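Local coordinates for cellulosomal-scaffolding protein A (Clostridium thermocellum, PDB 4B9F) that probably binds crystalline cellulose through this family 3a carbohydrate-binding module, which belongs to the scaffold of the cellulosome, at residues Ile18-Val24 with Val107-Phe113; Lys36-Tyr42 with Gln140-Asn146; Asn1-Glu5 with Val148-Gly152. Residue numbers count along the deposited sequence, not the author numbering.

Contact 1 (Ile18-Val24 with Val107-Phe113)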
loop_
_atom_site.group_PDB
_atom_site.type_symbol
_atom_site.label_atom_id
_atom_site.label_comp_id
_atom_site.label_asym_id
_atom_site.label_seq_id
_atom_site.Cartn_x
_atom_site.Cartn_y
_atom_site.Cartn_z
ATOM N N ILE A 18 5.316 -5.741 -8.862
ATOM C CA ILE A 18 5.599 -5.343 -7.486
ATOM C C ILE A 18 4.342 -5.610 -6.657
ATOM O O ILE A 18 3.228 -5.335 -7.099
ATOM C CB ILE A 18 6.061 -3.873 -7.419
ATOM C CG1 ILE A 18 7.425 -3.760 -8.117
ATOM C CG2 ILE A 18 6.192 -3.398 -5.967
ATOM C CD1 ILE A 18 7.942 -2.348 -8.319
ATOM N N ASN A 19 4.526 -6.174 -5.466
ATOM C CA ASN A 19 3.413 -6.699 -4.681
ATOM C C ASN A 19 3.436 -6.197 -3.248
ATOM O O ASN A 19 3.810 -6.924 -2.325
ATOM C CB ASN A 19 3.429 -8.231 -4.693
ATOM C CG ASN A 19 3.245 -8.799 -6.081
ATOM O OD1 ASN A 19 4.171 -8.805 -6.896
ATOM N ND2 ASN A 19 2.040 -9.259 -6.368
ATOM N N PRO A 20 3.040 -4.936 -3.050
ATOM C CA PRO A 20 3.023 -4.361 -1.703
ATOM C C PRO A 20 1.886 -4.963 -0.880
ATOM O O PRO A 20 0.739 -4.976 -1.334
ATOM C CB PRO A 20 2.793 -2.863 -1.962
ATOM C CG PRO A 20 2.137 -2.810 -3.297
ATOM C CD PRO A 20 2.582 -3.997 -4.086
ATOM N N GLN A 21 2.205 -5.450 0.317
ATOM C CA GLN A 21 1.195 -5.975 1.238
ATOM C C GLN A 21 1.082 -5.031 2.428
ATOM O O GLN A 21 2.070 -4.805 3.127
ATOM C CB GLN A 21 1.589 -7.367 1.752
ATOM C CG GLN A 21 2.162 -8.295 0.695
ATOM C CD GLN A 21 1.115 -8.838 -0.244
ATOM O OE1 GLN A 21 0.153 -9.484 0.184
ATOM N NE2 GLN A 21 1.305 -8.598 -1.537
ATOM N N PHE A 22 -0.107 -4.472 2.652
ATOM C CA PHE A 22 -0.334 -3.558 3.767
ATOM C C PHE A 22 -1.315 -4.151 4.759
ATOM O O PHE A 22 -2.289 -4.811 4.367
ATOM C CB PHE A 22 -0.960 -2.247 3.279
ATOM C CG PHE A 22 0.002 -1.265 2.664
ATOM C CD1 PHE A 22 0.263 -1.287 1.306
ATOM C CD2 PHE A 22 0.588 -0.268 3.442
ATOM C CE1 PHE A 22 1.122 -0.355 0.728
ATOM C CE2 PHE A 22 1.439 0.658 2.875
ATOM C CZ PHE A 22 1.705 0.618 1.519
ATOM N N LYS A 23 -1.102 -3.868 6.039
ATOM C CA LYS A 23 -2.114 -4.155 7.054
ATOM C C LYS A 23 -2.224 -2.947 7.961
ATOM O O LYS A 23 -1.242 -2.554 8.598
ATOM C CB LYS A 23 -1.773 -5.405 7.869
ATOM C CG LYS A 23 -2.857 -5.769 8.892
ATOM C CD LYS A 23 -2.807 -7.234 9.306
ATOM C CE LYS A 23 -1.479 -7.606 9.910
ATOM N NZ LYS A 23 -1.581 -8.939 10.581
ATOM N N VAL A 24 -3.410 -2.355 8.018
ATOM C CA VAL A 24 -3.611 -1.125 8.775
ATOM C C VAL A 24 -4.592 -1.404 9.902
ATOM O O VAL A 24 -5.700 -1.896 9.663
ATOM C CB VAL A 24 -4.175 -0.010 7.868
ATOM C CG1 VAL A 24 -4.376 1.282 8.665
ATOM C CG2 VAL A 24 -3.269 0.218 6.667
ATOM N N VAL A 107 -7.530 -3.624 8.297
ATOM C CA VAL A 107 -7.753 -3.901 6.888
ATOM C C VAL A 107 -6.449 -4.412 6.300
ATOM O O VAL A 107 -5.373 -3.852 6.559
ATOM C CB VAL A 107 -8.319 -2.664 6.116
ATOM C CG1 VAL A 107 -7.412 -1.443 6.249
ATOM C CG2 VAL A 107 -8.576 -3.006 4.659
ATOM N N GLN A 108 -6.543 -5.508 5.548
ATOM C CA GLN A 108 -5.378 -6.098 4.910
ATOM C C GLN A 108 -5.535 -5.949 3.412
ATOM O O GLN A 108 -6.607 -6.221 2.875
ATOM C CB GLN A 108 -5.267 -7.568 5.280
ATOM C CG GLN A 108 -4.074 -8.275 4.680
ATOM C CD GLN A 108 -3.794 -9.595 5.375
ATOM O OE1 GLN A 108 -3.822 -9.675 6.609
ATOM N NE2 GLN A 108 -3.536 -10.637 4.594
ATOM N N ILE A 109 -4.469 -5.508 2.751
ATOM C CA ILE A 109 -4.485 -5.228 1.316
ATOM C C ILE A 109 -3.315 -5.914 0.642
ATOM O O ILE A 109 -2.158 -5.659 0.979
ATOM C CB ILE A 109 -4.387 -3.707 1.033
ATOM C CG1 ILE A 109 -5.509 -2.958 1.758
ATOM C CG2 ILE A 109 -4.391 -3.435 -0.479
ATOM C CD1 ILE A 109 -5.020 -2.170 2.986
ATOM N N GLN A 110 -3.618 -6.786 -0.309
ATOM C CA GLN A 110 -2.588 -7.492 -1.057
ATOM C C GLN A 110 -2.561 -6.880 -2.453
ATOM O O GLN A 110 -3.362 -7.227 -3.319
ATOM C CB GLN A 110 -2.881 -8.994 -1.037
ATOM C CG GLN A 110 -2.955 -9.452 0.419
ATOM C CD GLN A 110 -3.255 -10.915 0.649
ATOM O OE1 GLN A 110 -3.670 -11.272 1.743
ATOM N NE2 GLN A 110 -3.033 -11.768 -0.358
ATOM N N GLY A 111 -1.673 -5.905 -2.631
ATOM C CA GLY A 111 -1.634 -5.114 -3.846
ATOM C C GLY A 111 -0.688 -5.667 -4.886
ATOM O O GLY A 111 0.203 -6.451 -4.572
ATOM N N ARG A 112 -0.872 -5.244 -6.132
ATOM C CA ARG A 112 -0.026 -5.713 -7.210
ATOM C C ARG A 112 -0.018 -4.670 -8.310
ATOM O O ARG A 112 -1.066 -4.104 -8.647
ATOM C CB ARG A 112 -0.560 -7.038 -7.757
ATOM C CG ARG A 112 0.295 -7.654 -8.847
ATOM C CD ARG A 112 -0.094 -9.110 -9.062
ATOM N NE ARG A 112 -1.507 -9.234 -9.376
ATOM C CZ ARG A 112 -2.013 -9.085 -10.600
ATOM N NH1 ARG A 112 -1.208 -8.829 -11.626
ATOM N NH2 ARG A 112 -3.325 -9.193 -10.801
ATOM N N PHE A 113 1.149 -4.407 -8.881
ATOM C CA PHE A 113 1.189 -3.513 -10.037
ATOM C C PHE A 113 2.264 -3.903 -11.036
ATOM O O PHE A 113 3.239 -4.582 -10.694
ATOM C CB PHE A 113 1.226 -2.025 -9.648
ATOM C CG PHE A 113 2.476 -1.574 -8.941
ATOM C CD1 PHE A 113 3.564 -1.109 -9.668
ATOM C CD2 PHE A 113 2.533 -1.518 -7.552
ATOM C CE1 PHE A 113 4.696 -0.614 -9.027
ATOM C CE2 PHE A 113 3.665 -1.036 -6.908
ATOM C CZ PHE A 113 4.747 -0.589 -7.647
HETATM O O HOH W 1 -0.125 -9.204 -4.033
HETATM O O HOH W 2 -2.479 -11.080 8.547
#
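Strands 20-24 and 107-113 run antiparallel, their axes 4.7 Å apart at closest and 173° between directions; just ahead of the first, Ile18 pairs with Phe113. Two bonds hold this pair, Ile18 N to Phe113 O at 3.0 Å and Phe113 N to Ile18 O at 2.9 Å. The branched CB of Ile18 lies over the Phe113 ring, 3.8 Å from the centroid, a CH-pi contact that suits a bulky aliphatic residue. Asn19 turns its carbonyl O to Gln21 NE2, a 3.1 Å hydrogen bond. Pro20 has no amide hydrogen to give, so it only accepts, from Gly111 N to Pro20 O at 2.9 Å; a side chain on Gly111 would crowd that same oxygen. Gln21 makes up for the proline through water 1, which accepts from Gln21 NE2 (2.9 Å) and donates to Gly111 O (2.8 Å). Phe22 resumes the paired bonding with Ile109, and its CB packs 4.1 Å from Ile109 CD1. Lys23 shares water 2 with Gln108, polar ends on the more solvent-accessible face. Val24 closes the ladder with two 2.9 Å bonds to Val107, Val24 N to Val107 O and Val107 N to Val24 O. Phe22, Val24, Val107 and Ile109 are apolar because they face the sandwich interior, where Leu39 of strand 37-43 meets Phe22 and Val24; within their own sheet, the pair lies between strands 2-8 and 51-61.

Contact 2 (Lys36-Tyr42 with Gln140-Asn146)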
loop_
_atom_site.group_PDB
_atom_site.type_symbol
_atom_site.label_atom_id
_atom_site.label_comp_id
_atom_site.label_asym_id
_atom_site.label_seq_id
_atom_site.Cartn_x
_atom_site.Cartn_y
_atom_site.Cartn_z
ATOM N N LYS A 36 -11.388 8.122 3.234
ATOM C CA LYS A 36 -10.446 9.219 3.449
ATOM C C LYS A 36 -9.004 8.747 3.649
ATOM O O LYS A 36 -8.103 9.571 3.777
ATOM C CB LYS A 36 -10.858 10.046 4.672
ATOM C CG LYS A 36 -12.319 10.445 4.711
ATOM C CD LYS A 36 -12.651 11.445 3.624
ATOM C CE LYS A 36 -14.047 12.014 3.832
ATOM N NZ LYS A 36 -14.429 12.984 2.772
ATOM N N LEU A 37 -8.781 7.432 3.680
ATOM C CA LEU A 37 -7.457 6.885 3.964
ATOM C C LEU A 37 -6.677 6.623 2.688
ATOM O O LEU A 37 -7.191 6.009 1.754
ATOM C CB LEU A 37 -7.571 5.581 4.747
ATOM C CG LEU A 37 -6.246 4.917 5.131
ATOM C CD1 LEU A 37 -5.451 5.783 6.112
ATOM C CD2 LEU A 37 -6.494 3.536 5.721
ATOM N N THR A 38 -5.438 7.103 2.636
ATOM C CA THR A 38 -4.564 6.751 1.525
ATOM C C THR A 38 -3.242 6.199 2.051
ATOM O O THR A 38 -2.800 6.564 3.150
ATOM C CB THR A 38 -4.298 7.936 0.583
ATOM O OG1 THR A 38 -3.778 9.029 1.342
ATOM C CG2 THR A 38 -5.576 8.362 -0.133
ATOM N N LEU A 39 -2.632 5.310 1.270
ATOM C CA LEU A 39 -1.371 4.672 1.611
ATOM C C LEU A 39 -0.403 4.898 0.463
ATOM O O LEU A 39 -0.804 4.845 -0.709
ATOM C CB LEU A 39 -1.582 3.163 1.799
ATOM C CG LEU A 39 -2.691 2.770 2.778
ATOM C CD1 LEU A 39 -2.946 1.258 2.729
ATOM C CD2 LEU A 39 -2.352 3.192 4.185
ATOM N N ARG A 40 0.872 5.128 0.774
ATOM C CA ARG A 40 1.852 5.365 -0.279
ATOM C C ARG A 40 2.989 4.364 -0.222
ATOM O O ARG A 40 3.548 4.093 0.853
ATOM C CB ARG A 40 2.426 6.786 -0.197
ATOM C CG ARG A 40 1.408 7.865 -0.359
ATOM C CD ARG A 40 2.034 9.247 -0.378
ATOM N NE ARG A 40 0.979 10.247 -0.400
ATOM C CZ ARG A 40 1.178 11.555 -0.305
ATOM N NH1 ARG A 40 2.411 12.043 -0.212
ATOM N NH2 ARG A 40 0.137 12.378 -0.317
ATOM N N TYR A 41 3.314 3.820 -1.398
ATOM C CA TYR A 41 4.453 2.941 -1.599
ATOM C C TYR A 41 5.400 3.616 -2.598
ATOM O O TYR A 41 5.049 3.788 -3.763
ATOM C CB TYR A 41 3.984 1.574 -2.127
ATOM C CG TYR A 41 5.138 0.627 -2.357
ATOM C CD1 TYR A 41 5.649 -0.136 -1.314
ATOM C CD2 TYR A 41 5.751 0.518 -3.608
ATOM C CE1 TYR A 41 6.725 -0.984 -1.502
ATOM C CE2 TYR A 41 6.828 -0.330 -3.804
ATOM C CZ TYR A 41 7.308 -1.078 -2.744
ATOM O OH TYR A 41 8.377 -1.921 -2.893
ATOM N N TYR A 42 6.589 3.997 -2.128
ATOM C CA TYR A 42 7.524 4.782 -2.924
ATOM C C TYR A 42 8.565 3.908 -3.601
ATOM O O TYR A 42 9.126 2.993 -2.987
ATOM C CB TYR A 42 8.259 5.781 -2.034
ATOM C CG TYR A 42 7.388 6.674 -1.194
ATOM C CD1 TYR A 42 6.901 7.877 -1.702
ATOM C CD2 TYR A 42 7.113 6.359 0.136
ATOM C CE1 TYR A 42 6.138 8.729 -0.915
ATOM C CE2 TYR A 42 6.341 7.205 0.932
ATOM C CZ TYR A 42 5.864 8.388 0.396
ATOM O OH TYR A 42 5.128 9.235 1.193
ATOM N N GLN A 140 8.854 3.247 6.196
ATOM C CA GLN A 140 9.173 3.770 4.871
ATOM C C GLN A 140 8.015 3.640 3.895
ATOM O O GLN A 140 8.195 3.790 2.691
ATOM C CB GLN A 140 10.481 3.191 4.316
ATOM C CG GLN A 140 11.652 3.524 5.255
ATOM C CD GLN A 140 13.042 3.168 4.730
ATOM O OE1 GLN A 140 13.247 2.888 3.545
ATOM N NE2 GLN A 140 14.015 3.190 5.631
ATOM N N VAL A 141 6.832 3.359 4.437
ATOM C CA VAL A 141 5.573 3.600 3.735
ATOM C C VAL A 141 4.787 4.594 4.589
ATOM O O VAL A 141 5.035 4.709 5.788
ATOM C CB VAL A 141 4.737 2.313 3.516
ATOM C CG1 VAL A 141 5.427 1.378 2.520
ATOM C CG2 VAL A 141 4.459 1.614 4.840
ATOM N N THR A 142 3.871 5.331 3.974
ATOM C CA THR A 142 3.139 6.363 4.698
ATOM C C THR A 142 1.629 6.198 4.544
ATOM O O THR A 142 1.145 5.517 3.622
ATOM C CB THR A 142 3.547 7.763 4.223
ATOM O OG1 THR A 142 3.370 7.846 2.805
ATOM C CG2 THR A 142 5.009 8.034 4.564
ATOM N N ALA A 143 0.892 6.827 5.458
ATOM C CA ALA A 143 -0.561 6.829 5.428
ATOM C C ALA A 143 -1.065 8.220 5.745
ATOM O O ALA A 143 -0.495 8.920 6.599
ATOM C CB ALA A 143 -1.131 5.821 6.419
ATOM N N TYR A 144 -2.136 8.606 5.052
ATOM C CA TYR A 144 -2.762 9.917 5.205
ATOM C C TYR A 144 -4.255 9.728 5.412
ATOM O O TYR A 144 -4.862 8.854 4.794
ATOM C CB TYR A 144 -2.525 10.786 3.966
ATOM C CG TYR A 144 -1.068 11.101 3.720
ATOM C CD1 TYR A 144 -0.211 10.144 3.188
ATOM C CD2 TYR A 144 -0.540 12.354 4.032
ATOM C CE1 TYR A 144 1.125 10.413 2.981
ATOM C CE2 TYR A 144 0.797 12.639 3.821
ATOM C CZ TYR A 144 1.623 11.666 3.297
ATOM O OH TYR A 144 2.953 11.932 3.095
ATOM N N LEU A 145 -4.840 10.542 6.287
ATOM C CA LEU A 145 -6.282 10.520 6.491
ATOM C C LEU A 145 -6.795 11.903 6.125
ATOM O O LEU A 145 -6.417 12.894 6.757
ATOM C CB LEU A 145 -6.615 10.179 7.947
ATOM C CG LEU A 145 -8.075 9.863 8.273
ATOM C CD1 LEU A 145 -8.564 8.658 7.465
ATOM C CD2 LEU A 145 -8.251 9.615 9.765
ATOM N N ASN A 146 -7.629 11.968 5.091
ATOM C CA ASN A 146 -8.083 13.239 4.541
ATOM C C ASN A 146 -6.902 14.151 4.203
ATOM O O ASN A 146 -6.962 15.366 4.407
ATOM C CB ASN A 146 -9.054 13.931 5.503
ATOM C CG ASN A 146 -10.005 14.874 4.796
ATOM O OD1 ASN A 146 -10.185 14.797 3.580
ATOM N ND2 ASN A 146 -10.625 15.767 5.556
#
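In this jelly-roll beta sandwich, strands 37-42 and 142-145 are antiparallel neighbours in one sheet, their axes 4.7 Å apart at closest, directions 160° apart. The backbone ladder runs through Thr38 with Tyr144 and Arg40 with Thr142, and frays at one end, where the bond from Thr142 N to Arg40 O is weak at 3.4 Å. At the other end Asn146 N gives a 2.8 Å bond to Lys36 O; Asn146 has positive phi and psi (53/38), a left-handed conformation that asparagine tolerates well. Leu37, Leu39, Ala143 and Leu145 share the apolar face, and the small Ala143 CB fits against Leu39 CD2 at 3.7 Å. Leu39 meets Phe22 and Val24 of the opposing sheet. On the other face, with Arg40 and Tyr144, Thr38 and Thr142, both p, set their hydroxyls beside the partner strand, Thr38 OG1 3.4 Å from Tyr144 CB and Thr142 OG1 3.3 Å from Arg40 CB. Arg40 runs out nearly straight after an m chi1, and Tyr144, also m, brings its ring beneath it: the guanidinium lies flat on the ring, planes 22° apart, in a cation-pi stack with Arg40 CZ 3.9 Å from the centroid. Tyr41 takes t and points away, its OH hydrogen-bonded to Asn8. Tyr42, in m, instead bends back across the pair, and its OH reaches Thr142 OG1 in a 2.8 Å hydrogen bond, with either hydroxyl as possible donor.

Contact 3 (Asn1-Glu5 with Val148-Gly152)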
loop_
_atom_site.group_PDB
_atom_site.type_symbol
_atom_site.label_atom_id
_atom_site.label_comp_id
_atom_site.label_asym_id
_atom_site.label_seq_id
_atom_site.Cartn_x
_atom_site.Cartn_y
_atom_site.Cartn_z
ATOM N N ASN A 1 -5.760 7.465 15.066
ATOM C CA ASN A 1 -4.693 6.631 15.601
ATOM C C ASN A 1 -4.648 5.294 14.880
ATOM O O ASN A 1 -5.563 4.478 15.001
ATOM C CB ASN A 1 -4.878 6.417 17.099
ATOM C CG ASN A 1 -5.093 7.715 17.844
ATOM O OD1 ASN A 1 -4.714 8.785 17.365
ATOM N ND2 ASN A 1 -5.703 7.632 19.021
ATOM N N LEU A 2 -3.588 5.073 14.116
ATOM C CA LEU A 2 -3.464 3.817 13.392
ATOM C C LEU A 2 -2.043 3.280 13.364
ATOM O O LEU A 2 -1.073 4.023 13.565
ATOM C CB LEU A 2 -4.071 3.911 11.984
ATOM C CG LEU A 2 -3.667 5.003 10.995
ATOM C CD1 LEU A 2 -2.310 4.713 10.372
ATOM C CD2 LEU A 2 -4.741 5.157 9.913
ATOM N N LYS A 3 -1.942 1.973 13.144
ATOM C CA LYS A 3 -0.674 1.277 13.002
ATOM C C LYS A 3 -0.621 0.712 11.590
ATOM O O LYS A 3 -1.621 0.197 11.089
ATOM C CB LYS A 3 -0.591 0.129 14.013
ATOM C CG LYS A 3 0.594 -0.806 13.809
ATOM C CD LYS A 3 0.745 -1.803 14.954
ATOM C CE LYS A 3 -0.409 -2.795 15.015
ATOM N NZ LYS A 3 -0.155 -3.857 16.035
ATOM N N VAL A 4 0.539 0.803 10.953
ATOM C CA VAL A 4 0.708 0.258 9.613
ATOM C C VAL A 4 1.815 -0.784 9.637
ATOM O O VAL A 4 2.901 -0.528 10.159
ATOM C CB VAL A 4 1.056 1.354 8.586
ATOM C CG1 VAL A 4 1.288 0.734 7.210
ATOM C CG2 VAL A 4 -0.045 2.417 8.545
ATOM N N GLU A 5 1.518 -1.965 9.104
ATOM C CA GLU A 5 2.506 -3.005 8.928
ATOM C C GLU A 5 2.558 -3.321 7.442
ATOM O O GLU A 5 1.593 -3.081 6.711
ATOM C CB GLU A 5 2.111 -4.246 9.709
ATOM C CG GLU A 5 2.006 -4.023 11.193
ATOM C CD GLU A 5 1.408 -5.225 11.872
ATOM O OE1 GLU A 5 2.166 -6.149 12.223
ATOM O OE2 GLU A 5 0.173 -5.259 12.030
ATOM N N VAL A 148 -4.045 14.290 5.636
ATOM C CA VAL A 148 -3.227 14.588 6.810
ATOM C C VAL A 148 -2.435 13.344 7.205
ATOM O O VAL A 148 -3.009 12.281 7.416
ATOM C CB VAL A 148 -4.107 15.005 8.000
ATOM C CG1 VAL A 148 -3.258 15.235 9.241
ATOM C CG2 VAL A 148 -4.916 16.257 7.661
ATOM N N LEU A 149 -1.116 13.477 7.295
ATOM C CA LEU A 149 -0.266 12.335 7.614
ATOM C C LEU A 149 -0.640 11.724 8.966
ATOM O O LEU A 149 -0.770 12.431 9.963
ATOM C CB LEU A 149 1.212 12.735 7.591
ATOM C CG LEU A 149 2.185 11.560 7.750
ATOM C CD1 LEU A 149 3.402 11.783 6.887
ATOM C CD2 LEU A 149 2.599 11.347 9.193
ATOM N N VAL A 150 -0.809 10.404 8.983
ATOM C CA VAL A 150 -1.099 9.668 10.210
ATOM C C VAL A 150 -0.118 8.511 10.447
ATOM O O VAL A 150 -0.136 7.890 11.505
ATOM C CB VAL A 150 -2.563 9.140 10.258
ATOM C CG1 VAL A 150 -3.552 10.289 10.372
ATOM C CG2 VAL A 150 -2.879 8.262 9.044
ATOM N N TRP A 151 0.732 8.216 9.464
ATOM C CA TRP A 151 1.808 7.235 9.637
ATOM C C TRP A 151 2.981 7.639 8.768
ATOM O O TRP A 151 2.822 7.819 7.560
ATOM C CB TRP A 151 1.350 5.820 9.270
ATOM C CG TRP A 151 2.423 4.781 9.464
ATOM C CD1 TRP A 151 3.339 4.355 8.543
ATOM C CD2 TRP A 151 2.682 4.036 10.660
ATOM N NE1 TRP A 151 4.146 3.384 9.091
ATOM C CE2 TRP A 151 3.769 3.176 10.392
ATOM C CE3 TRP A 151 2.096 4.010 11.930
ATOM C CZ2 TRP A 151 4.282 2.304 11.349
ATOM C CZ3 TRP A 151 2.610 3.142 12.881
ATOM C CH2 TRP A 151 3.691 2.301 12.583
ATOM N N GLY A 152 4.154 7.792 9.376
ATOM C CA GLY A 152 5.343 8.162 8.627
ATOM C C GLY A 152 6.151 9.278 9.268
ATOM O O GLY A 152 7.268 9.576 8.840
ATOM O OXT GLY A 152 5.720 9.916 10.227
HETATM O O HOH W 3 -1.893 7.591 13.665
#
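Two ends of the chain come together here without forming a ladder: the strand axes pass 7.2 Å apart at 66°, and no direct hydrogen bond joins them. Val148 and Leu149 begin the C-terminal strand beyond reach of residues 1-5; Leu149 rests instead on Tyr144 of the adjoining strand. Contact starts at Val150, whose CG2 touches Leu2 CD2 at 3.7 Å, two branched aliphatic side chains in van der Waals contact. Its carbonyl is tied in by water 3, which donates to Val150 O (2.8 Å) and accepts from Leu2 N (3.1 Å), so the two backbones are bridged where they are too far apart to bond directly. With a psi of -8° Val150 leaves extended geometry, and both it and Trp151 face Ala143, a classic beta bulge that lets two successive side chains point toward strand 2-5. Trp151 does most of the packing. Val4 CB stands 3.6 Å from the centroid of its five-membered ring, only 2° off the normal, a CH-pi contact that a broad indole and a compact valine make well. The six-membered ring extends along the backbone, CZ3 of Trp151 to Lys3 CA at 3.8 Å and CZ2 to Val4 O at 3.4 Å, while NE1 is satisfied by Trp138 O. Gly152, at positive phi (133°), ends the chain where a CB would strike the carbonyl of Trp151. Such packing of first and last strands across the two sheets is consistent with the jelly-roll beta sandwich of family 3 modules.

Contact 1 lies in one sheet of the sandwich and contact 2 in the other, centres about 12 Å apart, joined through the core by Phe22 CG against Leu39 CD1 (3.9 Å) and Phe22 CE2 against Val141 CG2 (3.7 Å). Contact 3 joins the two sheets, from edge strand 148-151 of one to strand 2-8 of the other: Lys23 O probably bonds Glu5 N (2.9 Å), and Ala143 O probably bonds Val150 N (2.8 Å). Its centre is about 7 Å from that of contact 2 and 15 Å from that of contact 1. The calcium ion, bound by Thr44, Asp46, Thr122, Asn125 and Asp126, is about 6 Å from the Ile18 side chain and 8 Å from that of Tyr41.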